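Local coordinates for GRMZM2G135359 pseudokinase (Zea mays, PDB 6CPY), which is a receptor-like pseudokinase, probably membrane-spanning, whose kinase-fold domain may bind ATP, although protein kinase activity is doubtful, at residues T27-L32 against K90-L95; S35-A40 against V65-A70; S45-I48 against C54-Y57; F131-L134 against E138-K141; T177-D182 against S189-W194. One frame throughout, in Å; residues are numbered along the deposited sequence.

Contact 1. Residues T27-L32 against K90-L95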
# COMPACT_ATOMS: atom_id res chain seq x y z
N THR A 27 -10.63 20.24 0.95
CA THR A 27 -9.93 19.28 0.08
C THR A 27 -10.72 18.96 -1.20
O THR A 27 -11.88 19.37 -1.32
CB THR A 27 -9.60 17.98 0.84
OG1 THR A 27 -8.76 17.15 0.04
CG2 THR A 27 -10.87 17.22 1.20
N GLY A 28 -10.10 18.21 -2.12
CA GLY A 28 -10.68 17.91 -3.45
C GLY A 28 -11.19 16.49 -3.73
O GLY A 28 -11.19 16.06 -4.89
N VAL A 29 -11.59 15.75 -2.70
CA VAL A 29 -12.33 14.48 -2.86
C VAL A 29 -13.66 14.65 -2.11
O VAL A 29 -13.72 15.41 -1.16
CB VAL A 29 -11.57 13.24 -2.32
CG1 VAL A 29 -10.16 13.18 -2.90
CG2 VAL A 29 -11.51 13.22 -0.80
N PRO A 30 -14.71 13.91 -2.51
CA PRO A 30 -16.01 14.24 -1.92
C PRO A 30 -16.19 13.86 -0.46
O PRO A 30 -15.69 12.83 0.02
CB PRO A 30 -16.99 13.45 -2.79
CG PRO A 30 -16.21 12.32 -3.34
CD PRO A 30 -14.82 12.87 -3.55
N SER A 31 -16.94 14.70 0.24
CA SER A 31 -17.50 14.36 1.54
C SER A 31 -18.75 13.52 1.31
O SER A 31 -19.60 13.85 0.49
CB SER A 31 -17.85 15.64 2.30
OG SER A 31 -18.46 15.35 3.54
N LEU A 32 -18.85 12.40 2.03
CA LEU A 32 -20.01 11.55 1.96
C LEU A 32 -20.81 11.65 3.25
O LEU A 32 -20.23 11.75 4.34
CB LEU A 32 -19.60 10.11 1.69
CG LEU A 32 -18.95 9.93 0.32
CD1 LEU A 32 -18.20 8.60 0.24
CD2 LEU A 32 -19.99 10.03 -0.79
N LYS A 90 -5.14 16.16 7.39
CA LYS A 90 -3.83 16.16 6.73
C LYS A 90 -3.67 14.94 5.84
O LYS A 90 -3.27 15.05 4.69
CB LYS A 90 -2.73 16.19 7.80
CG LYS A 90 -1.31 16.28 7.28
CD LYS A 90 -0.38 16.73 8.40
CE LYS A 90 -0.57 18.21 8.73
NZ LYS A 90 -0.76 18.45 10.19
N LYS A 91 -4.01 13.77 6.37
CA LYS A 91 -3.96 12.55 5.56
C LYS A 91 -4.84 12.65 4.32
O LYS A 91 -4.42 12.31 3.23
CB LYS A 91 -4.35 11.32 6.38
CG LYS A 91 -4.40 10.06 5.53
CD LYS A 91 -4.63 8.79 6.31
CE LYS A 91 -4.59 7.61 5.35
NZ LYS A 91 -4.85 6.31 6.03
N ILE A 92 -6.08 13.13 4.49
CA ILE A 92 -7.00 13.23 3.37
C ILE A 92 -6.48 14.19 2.29
O ILE A 92 -6.51 13.88 1.11
CB ILE A 92 -8.41 13.65 3.83
CG1 ILE A 92 -9.07 12.47 4.57
CG2 ILE A 92 -9.24 14.11 2.64
CD1 ILE A 92 -10.27 12.84 5.39
N THR A 93 -5.99 15.35 2.72
CA THR A 93 -5.44 16.34 1.80
C THR A 93 -4.29 15.76 0.99
O THR A 93 -4.27 15.88 -0.22
CB THR A 93 -4.99 17.61 2.55
OG1 THR A 93 -6.13 18.22 3.16
CG2 THR A 93 -4.32 18.60 1.60
N ASN A 94 -3.37 15.09 1.67
CA ASN A 94 -2.22 14.48 1.00
C ASN A 94 -2.58 13.34 0.05
O ASN A 94 -2.07 13.29 -1.07
CB ASN A 94 -1.17 14.06 2.03
CG ASN A 94 -0.44 15.25 2.64
OD1 ASN A 94 -0.27 15.34 3.85
ND2 ASN A 94 -0.03 16.18 1.78
N LEU A 95 -3.47 12.44 0.46
CA LEU A 95 -3.93 11.38 -0.46
C LEU A 95 -4.81 11.89 -1.59
O LEU A 95 -4.89 11.25 -2.64
CB LEU A 95 -4.64 10.25 0.31
CG LEU A 95 -3.76 9.52 1.33
CD1 LEU A 95 -4.50 8.35 1.96
CD2 LEU A 95 -2.45 9.05 0.70

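Contact 2. Residues S35-A40 against V65-A70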
# COMPACT_ATOMS: atom_id res chain seq x y z
N SER A 35 -25.26 8.72 6.34
CA SER A 35 -26.42 7.95 5.90
C SER A 35 -26.13 7.19 4.60
O SER A 35 -26.53 6.03 4.46
CB SER A 35 -27.63 8.86 5.71
OG SER A 35 -27.39 9.85 4.74
N GLU A 36 -25.44 7.84 3.67
CA GLU A 36 -25.04 7.16 2.42
C GLU A 36 -24.10 5.97 2.66
O GLU A 36 -24.23 4.91 2.03
CB GLU A 36 -24.39 8.16 1.45
CG GLU A 36 -24.10 7.58 0.07
CD GLU A 36 -23.61 8.61 -0.95
OE1 GLU A 36 -23.37 9.77 -0.56
OE2 GLU A 36 -23.46 8.24 -2.14
N LEU A 37 -23.15 6.13 3.57
CA LEU A 37 -22.23 5.05 3.89
C LEU A 37 -22.87 3.91 4.68
O LEU A 37 -22.50 2.74 4.50
CB LEU A 37 -21.01 5.60 4.63
CG LEU A 37 -20.10 6.42 3.69
CD1 LEU A 37 -18.87 6.91 4.44
CD2 LEU A 37 -19.68 5.60 2.48
N GLU A 38 -23.83 4.25 5.53
CA GLU A 38 -24.61 3.25 6.24
C GLU A 38 -25.30 2.33 5.24
O GLU A 38 -25.25 1.12 5.38
CB GLU A 38 -25.68 3.90 7.13
CG GLU A 38 -25.14 4.63 8.35
CD GLU A 38 -26.16 5.59 8.95
OE1 GLU A 38 -27.37 5.41 8.70
OE2 GLU A 38 -25.75 6.55 9.65
N THR A 39 -25.93 2.92 4.23
CA THR A 39 -26.57 2.16 3.16
C THR A 39 -25.51 1.37 2.39
O THR A 39 -25.64 0.15 2.20
CB THR A 39 -27.33 3.10 2.20
OG1 THR A 39 -28.32 3.85 2.95
CG2 THR A 39 -28.02 2.31 1.10
N ALA A 40 -24.46 2.06 1.97
CA ALA A 40 -23.41 1.43 1.16
C ALA A 40 -22.75 0.23 1.85
O ALA A 40 -22.43 -0.75 1.18
CB ALA A 40 -22.36 2.45 0.78
N VAL A 65 -19.85 1.25 -7.55
CA VAL A 65 -18.43 1.19 -7.21
C VAL A 65 -18.25 0.56 -5.84
O VAL A 65 -18.82 1.03 -4.86
CB VAL A 65 -17.80 2.60 -7.23
CG1 VAL A 65 -16.39 2.57 -6.67
CG2 VAL A 65 -17.80 3.15 -8.66
N GLU A 66 -17.46 -0.51 -5.78
CA GLU A 66 -17.18 -1.17 -4.52
C GLU A 66 -16.11 -0.38 -3.76
O GLU A 66 -15.20 0.18 -4.36
CB GLU A 66 -16.73 -2.61 -4.78
CG GLU A 66 -17.86 -3.48 -5.32
CD GLU A 66 -17.41 -4.89 -5.61
OE1 GLU A 66 -17.36 -5.73 -4.68
OE2 GLU A 66 -17.08 -5.15 -6.77
N ILE A 67 -16.25 -0.34 -2.44
CA ILE A 67 -15.39 0.47 -1.59
C ILE A 67 -14.91 -0.30 -0.39
O ILE A 67 -15.55 -1.25 0.09
CB ILE A 67 -16.11 1.76 -1.11
CG1 ILE A 67 -17.42 1.44 -0.39
CG2 ILE A 67 -16.37 2.69 -2.29
CD1 ILE A 67 -18.14 2.65 0.17
N ALA A 68 -13.76 0.11 0.11
CA ALA A 68 -13.27 -0.34 1.38
C ALA A 68 -13.24 0.89 2.26
O ALA A 68 -12.60 1.89 1.91
CB ALA A 68 -11.88 -0.94 1.24
N VAL A 69 -13.92 0.81 3.39
CA VAL A 69 -14.08 1.94 4.28
C VAL A 69 -13.22 1.74 5.50
O VAL A 69 -13.40 0.77 6.23
CB VAL A 69 -15.55 2.10 4.66
CG1 VAL A 69 -15.74 3.23 5.67
CG2 VAL A 69 -16.38 2.33 3.40
N ALA A 70 -12.26 2.64 5.71
CA ALA A 70 -11.38 2.59 6.87
C ALA A 70 -11.99 3.49 7.93
O ALA A 70 -12.20 4.68 7.69
CB ALA A 70 -9.98 3.08 6.50

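Contact 3. Residues S45-I48 against C54-Y57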
# COMPACT_ATOMS: atom_id res chain seq x y z
N SER A 45 -21.60 -3.94 8.64
CA SER A 45 -21.74 -5.34 9.07
C SER A 45 -20.85 -6.31 8.30
O SER A 45 -20.81 -7.50 8.61
CB SER A 45 -23.20 -5.78 8.95
OG SER A 45 -23.68 -5.62 7.62
N ASN A 46 -20.13 -5.81 7.30
CA ASN A 46 -19.33 -6.67 6.43
C ASN A 46 -17.85 -6.31 6.55
O ASN A 46 -17.37 -5.38 5.90
CB ASN A 46 -19.83 -6.51 4.99
CG ASN A 46 -19.28 -7.55 4.05
OD1 ASN A 46 -18.55 -8.46 4.46
ND2 ASN A 46 -19.62 -7.43 2.77
N ILE A 47 -17.12 -7.06 7.37
CA ILE A 47 -15.73 -6.72 7.70
C ILE A 47 -14.74 -7.34 6.71
O ILE A 47 -14.77 -8.55 6.46
CB ILE A 47 -15.37 -7.15 9.14
CG1 ILE A 47 -16.28 -6.43 10.15
CG2 ILE A 47 -13.91 -6.84 9.45
CD1 ILE A 47 -17.53 -7.20 10.53
N ILE A 48 -13.88 -6.49 6.15
CA ILE A 48 -12.80 -6.92 5.26
C ILE A 48 -11.59 -7.30 6.10
O ILE A 48 -10.92 -8.29 5.83
CB ILE A 48 -12.34 -5.79 4.30
CG1 ILE A 48 -13.50 -5.33 3.43
CG2 ILE A 48 -11.16 -6.26 3.45
CD1 ILE A 48 -13.15 -4.19 2.50
N CYS A 54 -7.52 1.05 12.80
CA CYS A 54 -8.78 1.06 12.03
C CYS A 54 -9.43 -0.30 11.74
O CYS A 54 -8.76 -1.33 11.69
CB CYS A 54 -8.58 1.81 10.70
SG CYS A 54 -7.99 0.82 9.30
N MET A 55 -10.75 -0.27 11.56
CA MET A 55 -11.54 -1.38 11.04
C MET A 55 -11.74 -1.13 9.56
O MET A 55 -11.86 0.04 9.17
CB MET A 55 -12.93 -1.40 11.69
CG MET A 55 -12.95 -1.75 13.15
SD MET A 55 -12.46 -3.46 13.46
CE MET A 55 -13.62 -4.37 12.44
N LEU A 56 -11.80 -2.19 8.76
CA LEU A 56 -12.04 -2.07 7.31
C LEU A 56 -13.35 -2.75 6.91
O LEU A 56 -13.52 -3.96 7.09
CB LEU A 56 -10.91 -2.70 6.52
CG LEU A 56 -9.56 -2.04 6.75
CD1 LEU A 56 -8.46 -2.97 6.27
CD2 LEU A 56 -9.52 -0.70 6.02
N TYR A 57 -14.27 -1.95 6.36
CA TYR A 57 -15.60 -2.42 6.02
C TYR A 57 -15.81 -2.42 4.53
O TYR A 57 -15.34 -1.54 3.81
CB TYR A 57 -16.66 -1.53 6.68
CG TYR A 57 -16.64 -1.59 8.18
CD1 TYR A 57 -17.13 -2.71 8.85
CD2 TYR A 57 -16.13 -0.54 8.94
CE1 TYR A 57 -17.11 -2.78 10.23
CE2 TYR A 57 -16.12 -0.59 10.32
CZ TYR A 57 -16.61 -1.72 10.96
OH TYR A 57 -16.59 -1.81 12.32

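Contact 4. Residues F131-L134 against E138-K141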
# COMPACT_ATOMS: atom_id res chain seq x y z
N PHE A 131 0.62 -10.55 0.85
CA PHE A 131 1.03 -11.48 1.91
C PHE A 131 0.18 -12.76 1.90
O PHE A 131 0.72 -13.86 1.94
CB PHE A 131 0.95 -10.82 3.30
CG PHE A 131 1.46 -11.70 4.42
CD1 PHE A 131 0.63 -12.61 5.04
CD2 PHE A 131 2.78 -11.60 4.85
CE1 PHE A 131 1.10 -13.42 6.06
CE2 PHE A 131 3.26 -12.40 5.87
CZ PHE A 131 2.41 -13.31 6.48
N GLU A 132 -1.14 -12.58 1.83
CA GLU A 132 -2.10 -13.69 1.78
C GLU A 132 -1.82 -14.63 0.61
O GLU A 132 -1.74 -15.84 0.80
CB GLU A 132 -3.54 -13.18 1.68
CG GLU A 132 -4.12 -12.72 3.01
CD GLU A 132 -5.35 -11.84 2.88
OE1 GLU A 132 -5.80 -11.55 1.75
OE2 GLU A 132 -5.88 -11.42 3.94
N HIS A 133 -1.67 -14.07 -0.58
CA HIS A 133 -1.42 -14.88 -1.78
C HIS A 133 -0.07 -15.55 -1.82
O HIS A 133 0.06 -16.61 -2.44
CB HIS A 133 -1.67 -14.07 -3.05
CG HIS A 133 -3.12 -13.94 -3.38
ND1 HIS A 133 -3.80 -14.91 -4.09
CD2 HIS A 133 -4.03 -13.00 -3.05
CE1 HIS A 133 -5.07 -14.56 -4.20
NE2 HIS A 133 -5.23 -13.40 -3.58
N LEU A 134 0.94 -14.96 -1.17
CA LEU A 134 2.26 -15.56 -1.11
C LEU A 134 2.39 -16.63 -0.02
O LEU A 134 3.09 -17.62 -0.22
CB LEU A 134 3.34 -14.49 -0.87
CG LEU A 134 3.62 -13.52 -2.02
CD1 LEU A 134 4.67 -12.50 -1.62
CD2 LEU A 134 4.09 -14.28 -3.27
N GLU A 138 -4.20 -21.80 1.71
CA GLU A 138 -5.46 -21.91 0.97
C GLU A 138 -5.62 -20.84 -0.12
O GLU A 138 -6.55 -20.92 -0.92
CB GLU A 138 -6.64 -21.85 1.93
N ALA A 139 -4.72 -19.86 -0.16
CA ALA A 139 -4.79 -18.77 -1.14
C ALA A 139 -4.21 -19.17 -2.50
O ALA A 139 -3.30 -20.00 -2.58
CB ALA A 139 -4.08 -17.53 -0.62
N GLU A 140 -4.74 -18.57 -3.56
CA GLU A 140 -4.30 -18.85 -4.93
C GLU A 140 -2.87 -18.36 -5.14
O GLU A 140 -2.55 -17.20 -4.84
CB GLU A 140 -5.22 -18.19 -5.95
CG GLU A 140 -4.97 -18.63 -7.38
CD GLU A 140 -5.76 -17.82 -8.40
OE1 GLU A 140 -6.81 -17.25 -8.04
OE2 GLU A 140 -5.32 -17.76 -9.57
N LYS A 141 -2.02 -19.25 -5.66
CA LYS A 141 -0.61 -18.92 -5.90
C LYS A 141 -0.46 -18.14 -7.20
O LYS A 141 -1.25 -18.27 -8.14
CB LYS A 141 0.25 -20.19 -5.92
CG LYS A 141 0.25 -20.98 -4.61
CD LYS A 141 0.80 -20.16 -3.43
CE LYS A 141 0.34 -20.70 -2.08
NZ LYS A 141 0.14 -19.59 -1.09

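Contact 5. Residues T177-D182 against S189-W194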
# COMPACT_ATOMS: atom_id res chain seq x y z
N THR A 177 0.37 -4.60 3.11
CA THR A 177 -0.27 -3.36 2.69
C THR A 177 -0.39 -3.20 1.18
O THR A 177 -0.86 -2.16 0.71
CB THR A 177 0.42 -2.13 3.31
OG1 THR A 177 1.73 -1.95 2.75
CG2 THR A 177 0.52 -2.31 4.80
N VAL A 178 0.02 -4.23 0.43
CA VAL A 178 -0.20 -4.28 -1.00
C VAL A 178 -1.39 -5.17 -1.27
O VAL A 178 -1.39 -6.35 -0.90
CB VAL A 178 1.02 -4.85 -1.75
CG1 VAL A 178 0.74 -4.92 -3.24
CG2 VAL A 178 2.25 -4.01 -1.47
N TYR A 179 -2.41 -4.60 -1.90
CA TYR A 179 -3.62 -5.33 -2.28
C TYR A 179 -3.59 -5.66 -3.77
O TYR A 179 -2.82 -5.09 -4.54
CB TYR A 179 -4.86 -4.52 -1.91
CG TYR A 179 -5.11 -4.48 -0.42
CD1 TYR A 179 -4.39 -3.61 0.40
CD2 TYR A 179 -6.03 -5.33 0.18
CE1 TYR A 179 -4.60 -3.59 1.77
CE2 TYR A 179 -6.25 -5.31 1.54
CZ TYR A 179 -5.53 -4.45 2.34
OH TYR A 179 -5.76 -4.43 3.70
N LEU A 180 -4.44 -6.61 -4.16
CA LEU A 180 -4.47 -7.13 -5.52
C LEU A 180 -5.85 -6.95 -6.14
O LEU A 180 -6.85 -7.32 -5.53
CB LEU A 180 -4.11 -8.62 -5.49
CG LEU A 180 -2.75 -8.95 -4.86
CD1 LEU A 180 -2.50 -10.44 -4.85
CD2 LEU A 180 -1.63 -8.23 -5.61
N THR A 181 -5.88 -6.40 -7.35
CA THR A 181 -7.11 -6.16 -8.11
C THR A 181 -7.65 -7.46 -8.69
O THR A 181 -7.04 -8.51 -8.56
CB THR A 181 -6.89 -5.18 -9.28
OG1 THR A 181 -6.07 -5.79 -10.29
CG2 THR A 181 -6.25 -3.89 -8.81
N ASP A 182 -8.81 -7.37 -9.36
CA ASP A 182 -9.46 -8.55 -9.95
C ASP A 182 -8.61 -9.33 -10.97
O ASP A 182 -8.85 -10.53 -11.16
CB ASP A 182 -10.82 -8.17 -10.56
CG ASP A 182 -10.73 -7.11 -11.65
OD1 ASP A 182 -9.61 -6.61 -11.93
OD2 ASP A 182 -11.79 -6.78 -12.22
N SER A 189 -1.31 0.41 -0.55
CA SER A 189 -2.32 1.09 0.27
C SER A 189 -1.74 1.89 1.42
O SER A 189 -0.60 1.67 1.84
CB SER A 189 -3.32 0.08 0.83
OG SER A 189 -2.73 -0.73 1.82
N ASP A 190 -2.55 2.81 1.92
CA ASP A 190 -2.25 3.51 3.14
C ASP A 190 -3.56 3.67 3.92
O ASP A 190 -4.24 4.71 3.83
CB ASP A 190 -1.64 4.86 2.84
CG ASP A 190 -1.35 5.68 4.09
OD1 ASP A 190 -1.30 5.12 5.21
OD2 ASP A 190 -1.18 6.89 3.95
N LEU A 191 -3.90 2.64 4.67
CA LEU A 191 -5.19 2.54 5.36
C LEU A 191 -5.15 3.01 6.81
O LEU A 191 -6.20 3.36 7.39
CB LEU A 191 -5.69 1.10 5.28
CG LEU A 191 -5.90 0.60 3.85
CD1 LEU A 191 -6.17 -0.89 3.85
CD2 LEU A 191 -7.04 1.34 3.17
N GLU A 192 -3.97 3.03 7.40
CA GLU A 192 -3.81 3.38 8.81
C GLU A 192 -3.96 4.87 8.98
O GLU A 192 -3.43 5.65 8.19
CB GLU A 192 -2.43 2.94 9.31
CG GLU A 192 -2.23 1.43 9.35
CD GLU A 192 -2.38 0.84 10.74
OE1 GLU A 192 -3.30 1.26 11.48
OE2 GLU A 192 -1.59 -0.06 11.09
N PHE A 193 -4.67 5.28 10.02
CA PHE A 193 -4.79 6.70 10.32
C PHE A 193 -3.42 7.20 10.77
O PHE A 193 -2.71 6.51 11.50
CB PHE A 193 -5.87 6.94 11.37
CG PHE A 193 -7.27 6.74 10.85
CD1 PHE A 193 -7.77 5.47 10.59
CD2 PHE A 193 -8.10 7.83 10.62
CE1 PHE A 193 -9.06 5.30 10.10
CE2 PHE A 193 -9.39 7.66 10.13
CZ PHE A 193 -9.86 6.39 9.87
N TRP A 194 -3.05 8.39 10.31
CA TRP A 194 -1.72 8.97 10.58
C TRP A 194 -1.58 9.41 12.04
O TRP A 194 -1.57 10.61 12.33
CB TRP A 194 -1.45 10.16 9.65
CG TRP A 194 -1.24 9.83 8.19
CD1 TRP A 194 -1.45 8.62 7.58
CD2 TRP A 194 -0.83 10.73 7.17
NE1 TRP A 194 -1.17 8.72 6.24
CE2 TRP A 194 -0.78 10.00 5.96
CE3 TRP A 194 -0.48 12.09 7.15
CZ2 TRP A 194 -0.41 10.59 4.74
CZ3 TRP A 194 -0.10 12.67 5.95
CH2 TRP A 194 -0.07 11.92 4.76
O HOH W 1 1.75 0.63 1.99

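Contact 1. Residues T27-L32 against K90-L95
Thr27 lays its methyl group CG2 against the CG2 branch of Ile92, the two carbons 3.8 Å apart and the side chains crossing at about a right angle. The torsion of Thr27 decides which branch goes where: with OG1 opposite the backbone N (chi1 -172°), the methyl is swung between N and the carbonyl carbon and meets the isoleucine. OG1 itself sits 3.8 Å from CA of Thr93, over the helix backbone, and has a weak hydrogen bond to Ser96 OG, three residues beyond Thr93 on the same helix. Thr93 turns its own hydroxyl back to its helix, where OG1 bonds to Arg89 O, and meets Thr27 only loosely. Two residues along, Val29 reaches the same isoleucine branch, its CG2 lying 4.2 Å from Ile92 CG2. One methyl of Ile92 is thus shared by two side chains of the loop.

The loop precedes helix 34-40, and residues 90-95 belong to helix 82-96, the kinase alpha-C helix. Tyr109 of strand 106-112 touches Thr27, Val29 and Ile92, and its backbone bonds to Pro30 and Leu32, so the loop follows the edge strand while brushing the helix. The contact is mainly methyl against methyl, with a weak polar link, so it has little directional character, while the backbone bonds to Tyr109 set the loop's course along the strand.

Contact 2. Residues S35-A40 against V65-A70
The short helix 34-40 rests on strand 66-72 of the five-stranded antiparallel sheet of the N-lobe, with Leu37 and Ala40 facing Ile67. The meeting point on the strand is a single methyl group. Ile67 CD1 lies 4.1 Å from Leu37 CD2 and touches Ala40 CB at 4.3 Å, so it is received by two residues one helical turn apart. Leu37 and Ile67 cross obliquely, each offering the end of its chain. The torsions of Ile67 account for its reach: CG1 stands between the backbone N and the carbonyl carbon (chi1 56°), and the extended second torsion (chi2 177°) then carries CD1 out toward the helix. Val69, also facing the helix, is less close, its CG2 staying 4.7 Å from Leu37 CD2.

Strand 66-72 is the beta-3 strand of the kinase fold, and its residues divide between the two sheet faces. Ile67 and Val69 look to the helix, whereas Ala70 turns to the other face, where it meets Cys54 and Leu56. By sequence, Ala70 probably occupies the position of the beta-3 lysine that active kinases use with ATP, in keeping with the pseudokinase name. Around the helix-facing side, Val121 touches both Leu37 and Ile67, and Val119 touches Leu37 and Val69, so strand 117-123 completes the apolar floor. A backbone bond between Ala40 and Thr60 ties the end of the helix to strand 54-60 as well.

Contact 3. Residues S45-I48 against C54-Y57
The ring of Tyr57 has the carbonyl oxygen of Asn46 at its edge, near the ring plane, while Ile47 comes up obliquely, CG1 lying 3.7 Å from Tyr57 CE1. Phe44 meets the same ring edge-to-face. Ile47 and Tyr57 are an antiparallel non-hydrogen-bonded pair, and their side chains run side by side on one sheet face. Met55, on the same face, folds back (chi2 -67°, chi3 -56°), bringing CE to 3.9 Å from Ile47 CG2.

Between the backbones, Ile48 N gives its proton to Leu56 O at 2.7 Å, a short bond whose donor is tilted 26° from the carbonyl plane. The same oxygen also takes a CA-H...O contact from Ile47 CA at 3.6 Å, and Asn46 O receives a similar one from Tyr57 CA. Ile48 lies on the other face from Ile47, its CB 4.1 Å from Leu56 CB and its CD1 3.7 Å from Tyr57 O. An alanine in place of Ile48 would lack that outer branch and would probably leave the Tyr57 carbonyl and the nearby Ala68 methyl with a gap beside them.

Strands 47-50 and 54-60 form the first hairpin of the N-lobe, beta-1 and beta-2 of the kinase fold, whose turn takes the position of the glycine-rich loop of active kinases, probably in a degenerate form.

Contact 4. Residues F131-L134 against E138-K141
His133 leans from helix 130-135 onto the chain that follows it, and four of its side-chain atoms, CB, CG, ND1 and CE1, come near Glu140. CB is already 3.7 Å from Glu140 O; CG comes about as near. At ND1 the approach becomes a hydrogen bond, ND1 donating to Glu140 O at 2.7 Å. The bond is almost straight (170°), lies in the imidazole plane and arrives on a lone pair of the carbonyl, which fixes the rotation of the ring. CE1 then passes 4.0 Å from Glu140 CB. NE2 has a weak hydrogen bond to Asn127 O, and the ring meets that of Phe184 edge-to-face.

Helix 130-135 is the short alpha-D helix of the kinase fold, just after the hinge, and residues 138-141 belong to the loop leading on to helix 144-164. Here the returning loop covers the helix end. Ala139 presses its CB to within 3.2 Å of Glu132 O. Lys141 starts out pointing away, but bends at its second and fourth torsions and returns its amine to the helix: NZ donates to His133 O at 3.3 Å, from well above the carbonyl plane, and also bonds to Val136 O. Its positive charge would probably ease the concentration of carbonyl oxygens there. A leucine in place of His133 would have no N-H to give and would probably leave Glu140 O without this partner, the loop freer to shift.

Contact 5. Residues T177-D182 against S189-W194
Ser189 and Tyr179 meet at the ring edge: OG of the serine lies in the tyrosine ring plane, 3.4 Å from Tyr179 CE1. The side chains of Leu191 and Tyr179 come at each other from opposite directions, Leu191 CD1 lying oblique to the ring, 3.6 Å from Tyr179 OH and about as close to CE1. The serine is turned inward by its torsion (chi1 71°), with OG between the backbone N and the carbonyl carbon, which places it to donate to Thr177 O at 2.6 Å. That oxygen is gripped twice, since Ser189 N bonds to it as well, at 2.9 Å and nearly along the C=O axis. A water extends the link, donating to Ser189 O and hydrogen-bonded to Thr177 OG1, while Asp174 N also hydrogen-bonds to that hydroxyl.

Further along, Trp194 NE1 bonds Asp190 OD2 at 2.9 Å, on its syn lone pair and in the indole plane, and so helps to hold the carboxylate; Asp190 OD1 has a salt bridge to Arg171. Lys91 of helix 82-96 bonds to the Asp190 and Glu192 carbonyls.

Residues 178-180 and 186-188 pair as the small beta-7/beta-8 sheet beneath the nucleotide cleft. Asp190-Leu191-Glu192 probably stand where active kinases carry Asp-Phe-Gly, with Leu191 in the phenylalanine's place, consistent with an altered activation segment.

Contacts 1, 2 and 3 are nested along the chain, 3 inside 2 inside 1, and contacts 4 and 5 follow. Contacts 2 and 3, their centres about 10 Å apart, share the N-lobe sheet, where strands 54-60 and 66-72 are neighbours. Contact 1 joins helix 82-96 to the N-terminal loop and touches contact 2 through Leu32 and Leu37. The centre of contact 5 lies about 4 Å from that of the chain; it meets contacts 2 and 3 beneath the sheet, contact 1 through Lys91 and contact 4 through Leu180 and His133. Contacts 1 and 4 lie farthest apart, centres about 32 Å. Together they are consistent with a kinase fold retained around an altered nucleotide site.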